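GH62 arabinofuranosidase (Podospora anserina, PDB 4N4B) probably releases terminal alpha-L-arabinofuranose units from the arabinose-substituted xylan of plant cell walls, as a secreted beta-propeller glycoside hydrolase. Local coordinates at residues 23-34 against 326-336. Numbering follows the deposited sequence.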
loop_
_atom_site.group_PDB
_atom_site.type_symbol
_atom_site.label_atom_id
_atom_site.label_comp_id
_atom_site.label_asym_id
_atom_site.label_seq_id
_atom_site.Cartn_x
_atom_site.Cartn_y
_atom_site.Cartn_z
ATOM N N PRO A 23 19.697 -2.759 5.658
ATOM C CA PRO A 23 20.795 -3.037 4.720
ATOM C C PRO A 23 20.647 -2.164 3.489
ATOM O O PRO A 23 19.524 -1.729 3.085
ATOM C CB PRO A 23 20.617 -4.557 4.504
ATOM C CG PRO A 23 19.090 -4.710 4.518
ATOM C CD PRO A 23 18.607 -3.743 5.575
ATOM N N THR A 24 21.743 -1.954 2.774
ATOM C CA THR A 24 21.705 -1.374 1.456
ATOM C C THR A 24 21.345 -2.391 0.320
ATOM O O THR A 24 20.813 -1.975 -0.723
ATOM C CB THR A 24 23.010 -0.617 1.145
ATOM O OG1 THR A 24 24.073 -1.551 1.152
ATOM C CG2 THR A 24 23.290 0.380 2.236
ATOM N N THR A 25 21.587 -3.709 0.540
ATOM C CA THR A 25 21.076 -4.786 -0.392
ATOM C C THR A 25 20.091 -5.646 0.410
ATOM O O THR A 25 20.148 -5.863 1.610
ATOM C CB THR A 25 22.187 -5.674 -0.971
ATOM O OG1 THR A 25 22.581 -6.722 -0.035
ATOM C CG2 THR A 25 23.316 -4.870 -1.561
ATOM N N TRP A 26 19.108 -6.144 -0.348
ATOM C CA TRP A 26 17.973 -6.844 0.239
ATOM C C TRP A 26 17.817 -8.229 -0.405
ATOM O O TRP A 26 17.993 -8.380 -1.597
ATOM C CB TRP A 26 16.656 -6.032 -0.079
ATOM C CG TRP A 26 16.607 -4.741 0.718
ATOM C CD1 TRP A 26 17.425 -3.675 0.539
ATOM C CD2 TRP A 26 15.860 -4.512 1.903
ATOM N NE1 TRP A 26 17.170 -2.749 1.511
ATOM C CE2 TRP A 26 16.244 -3.215 2.369
ATOM C CE3 TRP A 26 14.911 -5.235 2.607
ATOM C CZ2 TRP A 26 15.704 -2.663 3.521
ATOM C CZ3 TRP A 26 14.347 -4.672 3.716
ATOM C CH2 TRP A 26 14.813 -3.403 4.216
ATOM N N GLN A 27 17.390 -9.164 0.436
ATOM C CA GLN A 27 17.092 -10.542 0.019
ATOM C C GLN A 27 15.847 -11.022 0.702
ATOM O O GLN A 27 15.629 -10.740 1.888
ATOM C CB GLN A 27 18.255 -11.500 0.342
ATOM C CG GLN A 27 19.642 -11.078 -0.184
ATOM C CD GLN A 27 19.813 -11.023 -1.691
ATOM O OE1 GLN A 27 20.637 -10.284 -2.260
ATOM N NE2 GLN A 27 18.995 -11.758 -2.341
ATOM N N TRP A 28 15.033 -11.797 -0.022
ATOM C CA TRP A 28 13.713 -12.263 0.411
ATOM C C TRP A 28 13.435 -13.706 0.137
ATOM O O TRP A 28 13.944 -14.243 -0.839
ATOM C CB TRP A 28 12.658 -11.432 -0.272
ATOM C CG TRP A 28 12.715 -9.974 -0.151
ATOM C CD1 TRP A 28 13.338 -9.148 -1.029
ATOM C CD2 TRP A 28 12.086 -9.138 0.830
ATOM N NE1 TRP A 28 13.206 -7.829 -0.620
ATOM C CE2 TRP A 28 12.374 -7.803 0.476
ATOM C CE3 TRP A 28 11.253 -9.399 1.949
ATOM C CZ2 TRP A 28 11.899 -6.738 1.244
ATOM C CZ3 TRP A 28 10.753 -8.341 2.667
ATOM C CH2 TRP A 28 11.130 -7.033 2.307
ATOM N N THR A 29 12.581 -14.279 0.942
ATOM C CA THR A 29 11.952 -15.579 0.676
ATOM C C THR A 29 10.457 -15.327 0.504
ATOM O O THR A 29 9.820 -14.677 1.393
ATOM C CB THR A 29 12.146 -16.480 1.905
ATOM O OG1 THR A 29 13.512 -16.940 1.873
ATOM C CG2 THR A 29 11.175 -17.685 1.899
ATOM N N SER A 30 9.838 -15.870 -0.541
ATOM C CA SER A 30 8.386 -15.749 -0.801
ATOM C C SER A 30 7.578 -17.025 -0.493
ATOM O O SER A 30 8.073 -18.141 -0.765
ATOM C CB SER A 30 8.158 -15.371 -2.262
ATOM O OG SER A 30 6.794 -15.186 -2.512
ATOM N N THR A 31 6.384 -16.815 -0.024
ATOM C CA THR A 31 5.348 -17.874 -0.014
ATOM C C THR A 31 4.825 -18.115 -1.439
ATOM O O THR A 31 5.145 -17.372 -2.369
ATOM C CB THR A 31 4.150 -17.461 0.873
ATOM O OG1 THR A 31 3.441 -16.352 0.249
ATOM C CG2 THR A 31 4.578 -17.079 2.278
ATOM N N GLY A 32 3.973 -19.129 -1.550
ATOM C CA GLY A 32 3.157 -19.295 -2.714
ATOM C C GLY A 32 2.021 -18.267 -2.698
ATOM O O GLY A 32 1.909 -17.350 -1.829
ATOM N N PRO A 33 1.112 -18.301 -3.687
ATOM C CA PRO A 33 -0.014 -17.435 -3.762
ATOM C C PRO A 33 -1.016 -17.903 -2.733
ATOM O O PRO A 33 -1.359 -19.128 -2.723
ATOM C CB PRO A 33 -0.538 -17.577 -5.200
ATOM C CG PRO A 33 -0.090 -18.977 -5.579
ATOM C CD PRO A 33 1.157 -19.286 -4.847
ATOM N N LEU A 34 -1.298 -17.158 -1.756
ATOM C CA LEU A 34 -2.155 -17.549 -0.635
ATOM C C LEU A 34 -3.542 -17.039 -0.803
ATOM O O LEU A 34 -4.499 -17.768 -0.446
ATOM C CB LEU A 34 -1.540 -17.090 0.694
ATOM C CG LEU A 34 -0.254 -17.764 1.064
ATOM C CD1 LEU A 34 0.333 -17.152 2.324
ATOM C CD2 LEU A 34 -0.391 -19.235 1.202
ATOM N N ARG A 326 -2.873 -12.282 -7.181
ATOM C CA ARG A 326 -2.968 -13.036 -5.952
ATOM C C ARG A 326 -1.971 -12.466 -4.946
ATOM O O ARG A 326 -1.011 -11.924 -5.308
ATOM C CB ARG A 326 -2.641 -14.541 -6.186
ATOM C CG ARG A 326 -3.346 -15.249 -7.354
ATOM C CD ARG A 326 -4.846 -15.370 -7.094
ATOM N NE ARG A 326 -5.558 -15.987 -8.210
ATOM C CZ ARG A 326 -6.296 -15.336 -9.084
ATOM N NH1 ARG A 326 -6.470 -14.055 -9.012
ATOM N NH2 ARG A 326 -6.928 -16.001 -10.021
ATOM N N LEU A 327 -2.266 -12.691 -3.681
ATOM C CA LEU A 327 -1.422 -12.176 -2.595
ATOM C C LEU A 327 -0.600 -13.271 -1.947
ATOM O O LEU A 327 -1.063 -14.315 -1.700
ATOM C CB LEU A 327 -2.247 -11.452 -1.492
ATOM C CG LEU A 327 -3.272 -10.396 -1.928
ATOM C CD1 LEU A 327 -3.955 -9.782 -0.694
ATOM C CD2 LEU A 327 -2.576 -9.328 -2.784
ATOM N N GLY A 328 0.646 -12.927 -1.685
ATOM C CA GLY A 328 1.565 -13.710 -0.905
ATOM C C GLY A 328 2.349 -12.822 0.035
ATOM O O GLY A 328 2.067 -11.642 0.193
ATOM N N PHE A 329 3.378 -13.428 0.612
ATOM C CA PHE A 329 4.280 -12.676 1.505
ATOM C C PHE A 329 5.694 -12.905 1.111
ATOM O O PHE A 329 6.086 -14.056 0.800
ATOM C CB PHE A 329 4.157 -13.128 3.004
ATOM C CG PHE A 329 2.785 -12.983 3.627
ATOM C CD1 PHE A 329 2.464 -11.798 4.192
ATOM C CD2 PHE A 329 1.841 -13.957 3.602
ATOM C CE1 PHE A 329 1.247 -11.621 4.868
ATOM C CE2 PHE A 329 0.606 -13.765 4.237
ATOM C CZ PHE A 329 0.371 -12.559 4.831
ATOM N N ILE A 330 6.509 -11.876 1.235
ATOM C CA ILE A 330 7.982 -11.993 1.264
ATOM C C ILE A 330 8.503 -11.684 2.642
ATOM O O ILE A 330 8.010 -10.725 3.294
ATOM C CB ILE A 330 8.708 -11.189 0.175
ATOM C CG1 ILE A 330 8.235 -9.752 0.089
ATOM C CG2 ILE A 330 8.552 -11.948 -1.167
ATOM C CD1 ILE A 330 8.945 -8.925 -0.950
ATOM N N ALA A 331 9.427 -12.487 3.104
ATOM C CA ALA A 331 10.114 -12.310 4.394
ATOM C C ALA A 331 11.536 -11.958 4.163
ATOM O O ALA A 331 12.256 -12.499 3.353
ATOM C CB ALA A 331 9.963 -13.565 5.270
ATOM N N HIS A 332 11.955 -10.906 4.880
ATOM C CA HIS A 332 13.296 -10.350 4.706
ATOM C C HIS A 332 14.376 -11.249 5.252
ATOM O O HIS A 332 14.338 -11.461 6.484
ATOM C CB HIS A 332 13.314 -8.981 5.331
ATOM C CG HIS A 332 14.580 -8.230 5.233
ATOM N ND1 HIS A 332 15.578 -8.310 4.292
ATOM C CD2 HIS A 332 14.976 -7.255 6.103
ATOM C CE1 HIS A 332 16.548 -7.428 4.605
ATOM N NE2 HIS A 332 16.167 -6.785 5.701
ATOM N N ASN A 333 15.256 -11.761 4.417
ATOM C CA ASN A 333 16.295 -12.758 4.756
ATOM C C ASN A 333 17.502 -12.242 5.408
ATOM O O ASN A 333 18.179 -13.066 6.074
ATOM C CB ASN A 333 16.737 -13.619 3.450
ATOM C CG ASN A 333 15.722 -14.566 3.206
ATOM O OD1 ASN A 333 14.939 -14.930 4.146
ATOM N ND2 ASN A 333 15.661 -15.035 2.048
ATOM N N ASN A 334 17.806 -11.014 5.119
ATOM C CA ASN A 334 19.118 -10.405 5.578
ATOM C C ASN A 334 18.935 -9.158 6.448
ATOM O O ASN A 334 19.482 -8.119 6.124
ATOM C CB ASN A 334 20.064 -10.146 4.419
ATOM C CG ASN A 334 19.616 -9.056 3.496
ATOM O OD1 ASN A 334 18.376 -8.892 3.206
ATOM N ND2 ASN A 334 20.548 -8.261 2.984
ATOM N N PRO A 335 18.225 -9.330 7.577
ATOM C CA PRO A 335 18.022 -8.176 8.492
ATOM C C PRO A 335 19.435 -7.680 8.980
ATOM O O PRO A 335 20.366 -8.481 9.122
ATOM C CB PRO A 335 17.178 -8.757 9.657
ATOM C CG PRO A 335 17.522 -10.163 9.637
ATOM C CD PRO A 335 17.581 -10.497 8.109
ATOM N N ALA A 336 19.494 -6.376 9.214
ATOM C CA ALA A 336 20.758 -5.686 9.636
ATOM C C ALA A 336 20.745 -5.319 11.146
ATOM O O ALA A 336 21.382 -4.339 11.481
ATOM C CB ALA A 336 20.927 -4.419 8.836
HETATM O O HOH W 1 13.863 -17.843 4.413
#
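T29 and A331 pair through two backbone bonds, T29 N to A331 O (3.0 Å) and A331 N to T29 O (2.8 Å), which zip strand 28-30 antiparallel onto strand 326-332. I330 illustrates how a side chain fills such a ladder. Its CB lies 3.6 Å from W28 CE3; CG2 turns to S30 CB, while CG1, set between the backbone N and the carbonyl carbon (chi1 49°), lies over the W28 ring against CE3 (3.6 Å) and carries CD1 over the centre of the six-membered ring, a CH-pi contact of 3.8 Å to the centroid. Beyond it the H332 imidazole forms an offset stack with the six-membered ring of W26, planes 22° apart, and P23 CG reaches the edge of the H332 ring. On the T29 face, N333 ND2 donates to T29 OG1 (2.9 Å) in its own amide plane, and a water links that hydroxyl to N333 OD1. T31 OG1 accepts from F329 N (2.9 Å) and donates to G32 O; a valine here is likely to leave F329 N without its acceptor and the G32 carbonyl less firmly held. N-terminal and C-terminal strands thus pair within one sheet, the "Velcro" closure characteristic of beta-propellers, here the five-bladed propeller of family GH62.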